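Local atomic coordinates of virulence protein vsdE (Salmonella enterica, PDB entry 5LQ6), a protein that acts as a cysteine hydrolase effector that suppresses immune responses and contributes to the virulence of Salmonella. Residues V77-C82 with I184-T189; A81-N86 with D166-V171; I110-K113 with E119-Q122; S128-E133 with E198-F203. The protein carries 4 engineered substitutions. All coordinates share one frame; numbering follows the deposited sequence.

Overall arrangement
Contacts 1 and 2 lie in the core and share helix 76-89, which meets the turn after strand 180-184 in contact 1 and strand 163-172 in contact 2. In both, water lies between polar atoms beside leucine packing. Contact 3 sits farther out, where a loop folds back on helix 108-116, itself packed against helix 76-89 through Val111; it combines a buried carboxylate with a long surface ion pair. Contact 4, between the start of helix 129-143 and residues 198-203, in and after helix 196-200, has an isoleucine interior and a salt bridge at its rim. Phe167 of strand 163-172 reaches Ile129 and Ile199, joining contact 4 to the core.

Contact 1: V77-C82 with I184-T189; sequences VLLSAC and IDSWKT
Leu79 reaches from helix 76-89 to the turn formed by Asp185-Lys188 and meets two of its residues at once. The helix lies close enough to put Leu79 CB 3.5 Å from Ser186 OG, and CG, anti to the carbonyl carbon (chi1 -69°), carries CD1 on to Trp187, with Leu79 CD1 3.8 Å from Trp187 CA. The methyl sits near the plane of the indole at its edge, and the two side chains cross at about a right angle. A branched aliphatic chain suits this place because CB can touch the small serine while CD1 reaches the root of the tryptophan. Beyond that root, the indole packs edge-to-face with His165.

Such a helix facing this turn is consistent with a papain-like fold: Cys76 at the helix start, His165 and Asp185 form a probable catalytic triad, in which Asp185 OD2 is hydrogen-bonded to His165 NE2. The other oxygen, Asp185 OD1, receives a weak bond from Trp187 N at 3.2 Å and another weak one from Lys188 N, ties that hold the carboxylate against its own turn.

Next along the helix, Ser80 faces two waters held by the turn: water 2 donates to Asp185 OD1 at 2.7 Å, and water 1 accepts from Ser186 N at 2.8 Å. Their links to Ser80 OG are doubtful, since they hold for one of two serine conformers.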
loop_
_atom_site.group_PDB
_atom_site.type_symbol
_atom_site.label_atom_id
_atom_site.label_comp_id
_atom_site.label_asym_id
_atom_site.label_seq_id
_atom_site.Cartn_x
_atom_site.Cartn_y
_atom_site.Cartn_z
ATOM N N VAL A 77 0.329 5.307 -5.552
ATOM C CA VAL A 77 -0.199 3.990 -5.935
ATOM C C VAL A 77 0.977 3.038 -6.134
ATOM O O VAL A 77 0.987 1.900 -5.646
ATOM C CB VAL A 77 -1.051 4.074 -7.176
ATOM C CG1 VAL A 77 -1.438 2.688 -7.666
ATOM C CG2 VAL A 77 -2.258 4.940 -6.902
ATOM N N LEU A 78 2.017 3.507 -6.825
ATOM C CA LEU A 78 3.179 2.649 -6.992
ATOM C C LEU A 78 3.918 2.362 -5.707
ATOM O O LEU A 78 4.284 1.205 -5.414
ATOM C CB LEU A 78 4.157 3.257 -8.046
ATOM C CG LEU A 78 5.373 2.393 -8.400
ATOM C CD1 LEU A 78 5.055 0.989 -8.909
ATOM C CD2 LEU A 78 6.217 3.146 -9.411
ATOM N N LEU A 79 4.115 3.418 -4.918
ATOM C CA LEU A 79 4.801 3.270 -3.636
ATOM C C LEU A 79 4.120 2.261 -2.731
ATOM O O LEU A 79 4.739 1.418 -2.113
ATOM C CB LEU A 79 4.944 4.593 -2.915
ATOM C CG LEU A 79 5.901 5.638 -3.514
ATOM C CD1 LEU A 79 5.705 6.930 -2.816
ATOM C CD2 LEU A 79 7.309 5.090 -3.339
ATOM N N SER A 80 2.798 2.389 -2.627
ATOM C CA SER A 80 2.061 1.520 -1.722
ATOM C C SER A 80 2.083 0.078 -2.155
ATOM O O SER A 80 2.107 -0.829 -1.341
ATOM C CB SER A 80 0.633 2.011 -1.585
ATOM O OG SER A 80 0.545 3.324 -1.071
ATOM N N ALA A 81 2.057 -0.158 -3.482
ATOM C CA ALA A 81 2.134 -1.508 -4.004
ATOM C C ALA A 81 3.520 -2.117 -3.800
ATOM O O ALA A 81 3.646 -3.277 -3.390
ATOM C CB ALA A 81 1.782 -1.477 -5.478
ATOM N N CYS A 82 4.547 -1.345 -4.014
ATOM C CA CYS A 82 5.935 -1.737 -3.730
ATOM C C CYS A 82 6.086 -2.148 -2.265
ATOM O O CYS A 82 6.626 -3.175 -1.921
ATOM C CB CYS A 82 6.907 -0.612 -4.015
ATOM S SG CYS A 82 7.239 -0.329 -5.770
ATOM N N ILE A 184 0.663 3.371 7.398
ATOM C CA ILE A 184 1.972 3.686 6.819
ATOM C C ILE A 184 1.712 4.478 5.542
ATOM O O ILE A 184 0.992 4.017 4.674
ATOM C CB ILE A 184 2.816 2.460 6.502
ATOM C CG1 ILE A 184 2.935 1.540 7.691
ATOM C CG2 ILE A 184 4.164 2.874 5.987
ATOM C CD1 ILE A 184 3.225 0.123 7.302
ATOM N N ASP A 185 2.277 5.660 5.424
ATOM C CA ASP A 185 2.136 6.456 4.188
ATOM C C ASP A 185 3.524 6.782 3.720
ATOM O O ASP A 185 4.070 7.842 4.091
ATOM C CB ASP A 185 1.229 7.673 4.376
ATOM C CG ASP A 185 0.863 8.331 3.089
ATOM O OD1 ASP A 185 1.542 8.080 2.080
ATOM O OD2 ASP A 185 -0.142 9.070 3.071
ATOM N N SER A 186 4.116 5.925 2.879
ATOM C CA SER A 186 5.490 6.107 2.430
ATOM C C SER A 186 5.623 7.315 1.522
ATOM O O SER A 186 6.739 7.855 1.357
ATOM C CB SER A 186 6.024 4.874 1.763
ATOM O OG SER A 186 5.299 4.573 0.556
ATOM N N TRP A 187 4.523 7.775 0.953
ATOM C CA TRP A 187 4.495 9.015 0.147
ATOM C C TRP A 187 4.620 10.267 0.981
ATOM O O TRP A 187 5.192 11.298 0.550
ATOM C CB TRP A 187 3.207 9.017 -0.673
ATOM C CG TRP A 187 2.934 10.225 -1.477
ATOM C CD1 TRP A 187 3.333 10.422 -2.758
ATOM C CD2 TRP A 187 2.233 11.374 -1.072
ATOM N NE1 TRP A 187 2.915 11.662 -3.181
ATOM C CE2 TRP A 187 2.196 12.253 -2.181
ATOM C CE3 TRP A 187 1.563 11.736 0.091
ATOM C CZ2 TRP A 187 1.555 13.500 -2.118
ATOM C CZ3 TRP A 187 0.902 13.007 0.141
ATOM C CH2 TRP A 187 0.943 13.854 -0.948
ATOM N N LYS A 188 4.045 10.255 2.180
ATOM C CA LYS A 188 3.958 11.428 3.046
ATOM C C LYS A 188 5.220 11.457 3.897
ATOM O O LYS A 188 5.213 11.010 5.052
ATOM C CB LYS A 188 2.675 11.366 3.909
ATOM C CG LYS A 188 2.392 12.600 4.780
ATOM C CD LYS A 188 1.816 13.795 4.042
ATOM C CE LYS A 188 1.462 14.875 5.034
ATOM N NZ LYS A 188 0.913 16.121 4.416
ATOM N N THR A 189 6.307 11.975 3.326
ATOM C CA THR A 189 7.603 11.814 3.941
ATOM C C THR A 189 7.747 12.649 5.214
ATOM O O THR A 189 8.612 12.335 6.019
ATOM C CB THR A 189 8.714 12.145 2.976
ATOM O OG1 THR A 189 8.440 13.444 2.472
ATOM C CG2 THR A 189 8.796 11.126 1.845
HETATM O O HOH W 1 2.776 3.928 1.367
HETATM O O HOH W 2 1.391 6.071 0.247
#

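Contact 2: A81-N86 with D166-V171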
loop_
_atom_site.group_PDB
_atom_site.type_symbol
_atom_site.label_atom_id
_atom_site.label_comp_id
_atom_site.label_asym_id
_atom_site.label_seq_id
_atom_site.Cartn_x
_atom_site.Cartn_y
_atom_site.Cartn_z
ATOM N N ALA A 81 2.057 -0.158 -3.482
ATOM C CA ALA A 81 2.134 -1.508 -4.004
ATOM C C ALA A 81 3.520 -2.117 -3.800
ATOM O O ALA A 81 3.646 -3.277 -3.390
ATOM C CB ALA A 81 1.782 -1.477 -5.478
ATOM N N CYS A 82 4.547 -1.345 -4.014
ATOM C CA CYS A 82 5.935 -1.737 -3.730
ATOM C C CYS A 82 6.086 -2.148 -2.265
ATOM O O CYS A 82 6.626 -3.175 -1.921
ATOM C CB CYS A 82 6.907 -0.612 -4.015
ATOM S SG CYS A 82 7.239 -0.329 -5.770
ATOM N N LEU A 83 5.586 -1.282 -1.380
ATOM C CA LEU A 83 5.702 -1.573 0.039
ATOM C C LEU A 83 4.946 -2.821 0.390
ATOM O O LEU A 83 5.393 -3.639 1.185
ATOM C CB LEU A 83 5.203 -0.369 0.851
ATOM C CG LEU A 83 5.312 -0.492 2.359
ATOM C CD1 LEU A 83 6.740 -0.814 2.781
ATOM C CD2 LEU A 83 4.820 0.796 3.029
ATOM N N HIS A 84 3.722 -2.985 -0.130
ATOM C CA HIS A 84 2.949 -4.194 0.125
ATOM C C HIS A 84 3.663 -5.475 -0.291
ATOM O O HIS A 84 3.642 -6.488 0.398
ATOM C CB HIS A 84 1.590 -4.061 -0.547
ATOM C CG HIS A 84 0.611 -5.121 -0.194
ATOM N ND1 HIS A 84 -0.023 -5.167 1.024
ATOM C CD2 HIS A 84 0.087 -6.133 -0.912
ATOM C CE1 HIS A 84 -0.827 -6.200 1.070
ATOM N NE2 HIS A 84 -0.803 -6.798 -0.104
ATOM N N TYR A 85 4.237 -5.410 -1.475
ATOM C CA TYR A 85 5.030 -6.519 -1.973
ATOM C C TYR A 85 6.219 -6.837 -1.067
ATOM O O TYR A 85 6.451 -8.001 -0.746
ATOM C CB TYR A 85 5.511 -6.205 -3.384
ATOM C CG TYR A 85 6.390 -7.240 -4.063
ATOM C CD1 TYR A 85 7.736 -7.277 -3.864
ATOM C CD2 TYR A 85 5.808 -8.164 -4.890
ATOM C CE1 TYR A 85 8.522 -8.226 -4.540
ATOM C CE2 TYR A 85 6.585 -9.103 -5.591
ATOM C CZ TYR A 85 7.935 -9.108 -5.367
ATOM O OH TYR A 85 8.756 -10.074 -6.026
ATOM N N ASN A 86 6.968 -5.823 -0.685
ATOM C CA ASN A 86 8.143 -5.989 0.196
ATOM C C ASN A 86 7.715 -6.585 1.547
ATOM O O ASN A 86 8.353 -7.485 2.085
ATOM C CB ASN A 86 8.868 -4.668 0.403
ATOM C CG ASN A 86 9.570 -4.176 -0.858
ATOM O OD1 ASN A 86 9.629 -4.920 -1.848
ATOM N ND2 ASN A 86 10.002 -2.960 -0.855
ATOM N N ASP A 166 -3.453 6.283 -2.226
ATOM C CA ASP A 166 -3.184 4.970 -1.663
ATOM C C ASP A 166 -2.104 5.054 -0.600
ATOM O O ASP A 166 -1.206 5.856 -0.677
ATOM C CB ASP A 166 -2.708 3.968 -2.721
ATOM C CG ASP A 166 -3.821 3.349 -3.557
ATOM O OD1 ASP A 166 -4.945 3.872 -3.544
ATOM O OD2 ASP A 166 -3.544 2.334 -4.223
ATOM N N PHE A 167 -2.247 4.200 0.413
ATOM C CA PHE A 167 -1.293 4.056 1.495
ATOM C C PHE A 167 -1.429 2.640 2.061
ATOM O O PHE A 167 -2.079 1.798 1.450
ATOM C CB PHE A 167 -1.413 5.177 2.527
ATOM C CG PHE A 167 -2.803 5.360 3.099
ATOM C CD1 PHE A 167 -3.758 6.016 2.374
ATOM C CD2 PHE A 167 -3.148 4.833 4.339
ATOM C CE1 PHE A 167 -5.030 6.210 2.887
ATOM C CE2 PHE A 167 -4.423 5.014 4.846
ATOM C CZ PHE A 167 -5.359 5.674 4.110
ATOM N N ASN A 168 -0.792 2.359 3.159
ATOM C CA ASN A 168 -0.683 0.997 3.679
ATOM C C ASN A 168 -1.125 0.890 5.119
ATOM O O ASN A 168 -1.220 1.873 5.845
ATOM C CB ASN A 168 0.752 0.453 3.549
ATOM C CG ASN A 168 1.246 0.420 2.113
ATOM O OD1 ASN A 168 1.535 1.451 1.515
ATOM N ND2 ASN A 168 1.325 -0.781 1.566
ATOM N N ALA A 169 -1.453 -0.319 5.550
ATOM C CA ALA A 169 -1.789 -0.559 6.942
ATOM C C ALA A 169 -1.245 -1.960 7.290
ATOM O O ALA A 169 -1.431 -2.918 6.522
ATOM C CB ALA A 169 -3.267 -0.486 7.176
ATOM N N VAL A 170 -0.585 -2.073 8.442
ATOM C CA VAL A 170 -0.076 -3.333 8.930
ATOM C C VAL A 170 -0.440 -3.496 10.387
ATOM O O VAL A 170 -0.301 -2.569 11.175
ATOM C CB VAL A 170 1.439 -3.452 8.750
ATOM C CG1 VAL A 170 2.033 -4.733 9.322
ATOM C CG2 VAL A 170 1.846 -3.377 7.272
ATOM N N VAL A 171 -0.886 -4.682 10.737
ATOM C CA VAL A 171 -1.149 -5.024 12.160
ATOM C C VAL A 171 0.149 -5.417 12.826
ATOM O O VAL A 171 0.892 -6.302 12.341
ATOM C CB VAL A 171 -2.182 -6.165 12.260
ATOM C CG1 VAL A 171 -2.399 -6.560 13.712
ATOM C CG2 VAL A 171 -3.486 -5.804 11.590
HETATM O O HOH W 3 0.634 -3.273 3.169
#
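His84 and Asn168 mark the closest approach of the two backbones, their CA atoms 7.3 Å apart. Residues 81-86 keep the regular bonding of a helix, with Tyr85 N donating to Ala81 O, while residues 166-171 run through an inner strand of the antiparallel sheet, where Asn168 pairs with Ile184 and Phe167 with Ile150. No direct hydrogen bond joins helix to strand here.

The gap is filled mainly by Asn168, whose CB is directed at the helix. Its CG stands anti to the carbonyl carbon (chi1 -59°), which lifts the amide into the angle between Leu83 and His84. The oxygen side rests on the leucine, with Asn168 OD1 3.7 Å from Leu83 CD2. The nitrogen side faces the helix backbone: Asn168 ND2 lies 3.7 Å from His84 N and 3.9 Å from His84 CB, contacts of packing alone. Two bonds grip this buried nitrogen, one to Ser80 O a turn earlier in the helix and one to water 3 at 3.0 Å from Asn168 ND2. The same water meets the imidazole at its edge, in the ring plane, 2.9 Å from His84 ND1, while His84 NE2 is bonded to Tyr214 N. Asparagine thus suits its place by offering N-H groups to a helix carbonyl and a water while its flat amide packs on leucine.

A helix held to the sheet through Asn168, with the probable catalytic pair Cys76 and His165 on these same two elements, is consistent with the core of papain-like cysteine hydrolases.

Contact 3: I110-K113 with E119-Q122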
loop_
_atom_site.group_PDB
_atom_site.type_symbol
_atom_site.label_atom_id
_atom_site.label_comp_id
_atom_site.label_asym_id
_atom_site.label_seq_id
_atom_site.Cartn_x
_atom_site.Cartn_y
_atom_site.Cartn_z
ATOM N N ILE A 110 -3.524 -1.536 -13.245
ATOM C CA ILE A 110 -2.314 -1.746 -14.035
ATOM C C ILE A 110 -1.138 -1.998 -13.113
ATOM O O ILE A 110 -0.341 -2.924 -13.316
ATOM C CB ILE A 110 -2.032 -0.549 -14.987
ATOM C CG1 ILE A 110 -3.186 -0.429 -15.982
ATOM C CG2 ILE A 110 -0.649 -0.659 -15.645
ATOM C CD1 ILE A 110 -2.997 0.735 -16.947
ATOM N N VAL A 111 -1.029 -1.210 -12.035
ATOM C CA VAL A 111 0.068 -1.426 -11.117
ATOM C C VAL A 111 -0.009 -2.815 -10.491
ATOM O O VAL A 111 1.010 -3.511 -10.381
ATOM C CB VAL A 111 0.135 -0.313 -10.013
ATOM C CG1 VAL A 111 1.077 -0.652 -8.876
ATOM C CG2 VAL A 111 0.464 1.038 -10.649
ATOM N N ASP A 112 -1.191 -3.250 -10.081
ATOM C CA ASP A 112 -1.338 -4.534 -9.469
ATOM C C ASP A 112 -1.025 -5.677 -10.473
ATOM O O ASP A 112 -0.388 -6.660 -10.130
ATOM C CB ASP A 112 -2.777 -4.751 -8.949
ATOM C CG ASP A 112 -3.058 -4.083 -7.637
ATOM O OD1 ASP A 112 -2.141 -3.469 -6.973
ATOM O OD2 ASP A 112 -4.272 -4.217 -7.216
ATOM N N LYS A 113 -1.500 -5.512 -11.712
ATOM C CA LYS A 113 -1.237 -6.520 -12.727
ATOM C C LYS A 113 0.275 -6.702 -12.927
ATOM O O LYS A 113 0.761 -7.812 -13.066
ATOM C CB LYS A 113 -1.937 -6.157 -14.025
ATOM C CG LYS A 113 -3.405 -6.508 -14.015
ATOM C CD LYS A 113 -4.139 -6.081 -15.277
ATOM C CE LYS A 113 -5.606 -6.390 -15.119
ATOM N NZ LYS A 113 -6.320 -6.106 -16.388
ATOM N N GLU A 119 -5.115 -8.127 -10.510
ATOM C CA GLU A 119 -5.740 -7.120 -9.641
ATOM C C GLU A 119 -6.005 -7.726 -8.286
ATOM O O GLU A 119 -6.408 -8.870 -8.200
ATOM C CB GLU A 119 -7.064 -6.616 -10.209
ATOM C CG GLU A 119 -6.972 -6.100 -11.614
ATOM C CD GLU A 119 -8.243 -5.386 -12.050
ATOM O OE1 GLU A 119 -8.863 -4.675 -11.207
ATOM O OE2 GLU A 119 -8.583 -5.505 -13.247
ATOM N N LEU A 120 -5.727 -6.990 -7.217
ATOM C CA LEU A 120 -5.974 -7.506 -5.870
ATOM C C LEU A 120 -7.466 -7.320 -5.537
ATOM O O LEU A 120 -8.063 -6.351 -5.917
ATOM C CB LEU A 120 -5.109 -6.768 -4.842
ATOM C CG LEU A 120 -3.611 -6.757 -5.090
ATOM C CD1 LEU A 120 -2.892 -6.032 -3.958
ATOM C CD2 LEU A 120 -3.099 -8.197 -5.282
ATOM N N ASN A 121 -8.058 -8.296 -4.904
ATOM C CA ASN A 121 -9.508 -8.193 -4.628
ATOM C C ASN A 121 -9.697 -7.154 -3.513
ATOM O O ASN A 121 -8.906 -7.079 -2.584
ATOM C CB ASN A 121 -10.133 -9.530 -4.211
ATOM C CG ASN A 121 -9.412 -10.166 -3.035
ATOM O OD1 ASN A 121 -8.215 -9.975 -2.870
ATOM N ND2 ASN A 121 -10.131 -10.921 -2.223
ATOM N N GLN A 122 -10.705 -6.346 -3.690
ATOM C CA GLN A 122 -10.978 -5.246 -2.793
ATOM C C GLN A 122 -12.087 -5.617 -1.824
ATOM O O GLN A 122 -12.854 -6.556 -2.024
ATOM C CB GLN A 122 -11.409 -4.034 -3.589
ATOM C CG GLN A 122 -10.376 -3.498 -4.527
ATOM C CD GLN A 122 -10.513 -2.010 -4.710
ATOM O OE1 GLN A 122 -11.537 -1.550 -5.204
ATOM N NE2 GLN A 122 -9.502 -1.240 -4.259
#
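Asp112 and Leu120 make the central meeting of helix 108-116 with the loop that follows it. Leu120 N donates to Asp112 OD2 over 3.1 Å, nearly straight at 168°, and comes from above the carboxylate plane, 40° out of it. The leucine side chain crosses the aspartate at about a right angle, bringing Leu120 CG to 3.4 Å from Asp112 OD2, so the carboxylate has a backbone donor and an aliphatic neighbour together. Nearer the helix, Asp112 CB packs on Glu119 CA at 3.9 Å. A short acidic side chain suits this place, because it puts its carboxylate directly at Leu120 N where the CA atoms of Asp112 and Glu119 are 5.1 Å apart.

At the outer margin, Lys113 and Glu119 run side by side and point the same way, both extended beyond CG. Lys113 CE lies 3.6 Å from Glu119 OE2 and the ammonium NZ of Lys113 is 3.9 Å from that same oxygen, a long salt bridge between exposed residues whose long chains bring the charges near each other.

Further out, Asp112 OD1 forms a salt bridge with Arg212, which helps to orient the carboxylate; this residue of strand 209-212 also pairs with Asp166 and packs against Leu120. On the helix itself, Val111 packs on Val77 and Ala81, joining this helix to helix 76-89.

The arginine and the loop N-H would probably favour a charged Asp112 in its buried setting, whereas the longer Lys113-Glu119 pair, at the surface, probably adds a looser electrostatic attraction.

Contact 4: S128-E133 with E198-F203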
loop_
_atom_site.group_PDB
_atom_site.type_symbol
_atom_site.label_atom_id
_atom_site.label_comp_id
_atom_site.label_asym_id
_atom_site.label_seq_id
_atom_site.Cartn_x
_atom_site.Cartn_y
_atom_site.Cartn_z
ATOM N N SER A 128 -15.085 5.456 6.665
ATOM C CA SER A 128 -14.213 6.220 7.515
ATOM C C SER A 128 -12.938 5.437 7.760
ATOM O O SER A 128 -12.898 4.210 7.656
ATOM C CB SER A 128 -14.893 6.574 8.874
ATOM O OG SER A 128 -15.046 5.409 9.611
ATOM N N ILE A 129 -11.879 6.157 8.099
ATOM C CA ILE A 129 -10.621 5.505 8.475
ATOM C C ILE A 129 -10.784 4.697 9.746
ATOM O O ILE A 129 -10.184 3.668 9.926
ATOM C CB ILE A 129 -9.489 6.569 8.460
ATOM C CG1 ILE A 129 -8.101 5.890 8.415
ATOM C CG2 ILE A 129 -9.616 7.455 9.636
ATOM C CD1 ILE A 129 -7.820 5.230 7.117
ATOM N N ASP A 130 -11.699 5.106 10.637
ATOM C CA ASP A 130 -12.011 4.329 11.806
ATOM C C ASP A 130 -12.580 2.976 11.462
ATOM O O ASP A 130 -12.280 1.942 12.066
ATOM C CB ASP A 130 -13.020 5.109 12.695
ATOM C CG ASP A 130 -12.588 6.536 12.921
ATOM O OD1 ASP A 130 -12.755 7.414 11.968
ATOM O OD2 ASP A 130 -12.015 6.731 14.004
ATOM N N GLU A 131 -13.454 2.965 10.470
ATOM C CA GLU A 131 -14.032 1.712 10.000
ATOM C C GLU A 131 -13.015 0.839 9.284
ATOM O O GLU A 131 -13.070 -0.396 9.378
ATOM C CB GLU A 131 -15.217 2.047 9.158
ATOM C CG GLU A 131 -16.357 2.517 10.063
ATOM C CD GLU A 131 -17.525 3.087 9.310
ATOM O OE1 GLU A 131 -17.422 4.270 8.961
ATOM O OE2 GLU A 131 -18.555 2.355 9.122
ATOM N N VAL A 132 -12.107 1.463 8.540
ATOM C CA VAL A 132 -10.968 0.739 7.980
ATOM C C VAL A 132 -10.187 0.033 9.085
ATOM O O VAL A 132 -9.876 -1.171 8.958
ATOM C CB VAL A 132 -10.062 1.676 7.203
ATOM C CG1 VAL A 132 -8.757 0.967 6.821
ATOM C CG2 VAL A 132 -10.740 2.211 5.938
ATOM N N GLU A 133 -9.869 0.750 10.155
ATOM C CA GLU A 133 -9.123 0.118 11.260
ATOM C C GLU A 133 -9.875 -1.080 11.833
ATOM O O GLU A 133 -9.313 -2.128 12.052
ATOM C CB GLU A 133 -8.831 1.159 12.354
ATOM C CG GLU A 133 -8.088 0.615 13.545
ATOM C CD GLU A 133 -8.040 1.580 14.718
ATOM O OE1 GLU A 133 -9.096 2.132 15.090
ATOM O OE2 GLU A 133 -6.939 1.809 15.248
ATOM N N GLU A 198 -3.742 11.436 13.459
ATOM C CA GLU A 198 -3.027 12.265 12.507
ATOM C C GLU A 198 -3.567 12.026 11.116
ATOM O O GLU A 198 -3.790 12.986 10.368
ATOM C CB GLU A 198 -1.520 11.932 12.557
ATOM C CG GLU A 198 -0.863 12.595 13.737
ATOM C CD GLU A 198 0.472 12.034 14.096
ATOM O OE1 GLU A 198 0.931 11.030 13.506
ATOM O OE2 GLU A 198 1.113 12.597 14.991
ATOM N N ILE A 199 -3.752 10.774 10.698
ATOM C CA ILE A 199 -4.198 10.537 9.346
ATOM C C ILE A 199 -5.632 11.031 9.116
ATOM O O ILE A 199 -5.970 11.466 8.016
ATOM C CB ILE A 199 -3.953 9.063 8.961
ATOM C CG1 ILE A 199 -3.789 8.956 7.434
ATOM C CG2 ILE A 199 -5.002 8.176 9.571
ATOM C CD1 ILE A 199 -3.406 7.581 6.964
ATOM N N LYS A 200 -6.445 10.995 10.142
ATOM C CA LYS A 200 -7.830 11.512 10.073
ATOM C C LYS A 200 -7.877 12.986 9.691
ATOM O O LYS A 200 -8.885 13.426 9.095
ATOM C CB LYS A 200 -8.567 11.335 11.402
ATOM C CG LYS A 200 -9.003 9.925 11.690
ATOM C CD LYS A 200 -9.870 9.776 12.929
ATOM C CE LYS A 200 -11.275 10.291 12.641
ATOM N NZ LYS A 200 -12.184 9.900 13.737
ATOM N N LYS A 201 -6.831 13.751 9.989
ATOM C CA LYS A 201 -6.733 15.164 9.591
ATOM C C LYS A 201 -6.797 15.352 8.109
ATOM O O LYS A 201 -7.186 16.414 7.647
ATOM C CB LYS A 201 -5.430 15.811 10.101
ATOM C CG LYS A 201 -5.250 15.794 11.607
ATOM C CD LYS A 201 -6.392 16.381 12.370
ATOM C CE LYS A 201 -6.060 16.442 13.873
ATOM N NZ LYS A 201 -4.588 16.612 14.145
ATOM N N HIS A 202 -6.455 14.315 7.344
ATOM C CA HIS A 202 -6.421 14.406 5.895
ATOM C C HIS A 202 -7.753 14.019 5.256
ATOM O O HIS A 202 -7.822 13.973 4.019
ATOM C CB HIS A 202 -5.312 13.551 5.318
ATOM C CG HIS A 202 -3.986 13.852 5.892
ATOM N ND1 HIS A 202 -3.446 15.116 5.842
ATOM C CD2 HIS A 202 -3.072 13.062 6.505
ATOM C CE1 HIS A 202 -2.273 15.101 6.447
ATOM N NE2 HIS A 202 -2.023 13.867 6.832
ATOM N N PHE A 203 -8.786 13.801 6.061
ATOM C CA PHE A 203 -10.131 13.514 5.512
ATOM C C PHE A 203 -11.203 14.411 6.111
ATOM O O PHE A 203 -11.163 14.733 7.284
ATOM C CB PHE A 203 -10.468 12.046 5.743
ATOM C CG PHE A 203 -9.482 11.119 5.131
ATOM C CD1 PHE A 203 -9.523 10.852 3.761
ATOM C CD2 PHE A 203 -8.521 10.531 5.908
ATOM C CE1 PHE A 203 -8.624 9.996 3.209
ATOM C CE2 PHE A 203 -7.576 9.673 5.330
ATOM C CZ PHE A 203 -7.621 9.454 3.983
#
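Ile129 has CG1 anti to its own N (chi1 -163°), a torsion that leaves CG2 between N and the carbonyl carbon and aims both branches across to helix 196-200. Lys200 is bent at chi3 (75°), and this bend directs its ammonium to Asp130 while the start of its chain stays on the isoleucine.

The apolar part is close-fitting. Ile129 CG1 lies 4.0 Å from Ile199 CG2, the two side chains crossing at about a right angle, and Ile129 CG2 comes within 3.3 Å of Lys200 CG, tighter than usual for two carbons. Isoleucine suits both buried positions, its two branches serving separate neighbours; Ile129 also packs on Phe209 and Phe183 of the sheet, and Leu196 covers it from the same short helix as Lys200.

Toward solvent, Lys200 NZ donates to Asp130 OD1 at 3.1 Å, meeting it on the syn side, 17° out of the carboxylate plane. A second, weak bond runs from Lys200 NZ to Asp130 OD2 at 3.2 Å. Behind the aspartate, Ser128 caps helix 129-143: its OG accepts from Glu131 N at 3.0 Å and donates to Glu131 OE1.

Placed in the first turn of its helix, Asp130 probably gains stability as an anion from the helix end as well as from Lys200. Their ion pair lies at the solvent side of an otherwise apolar joint.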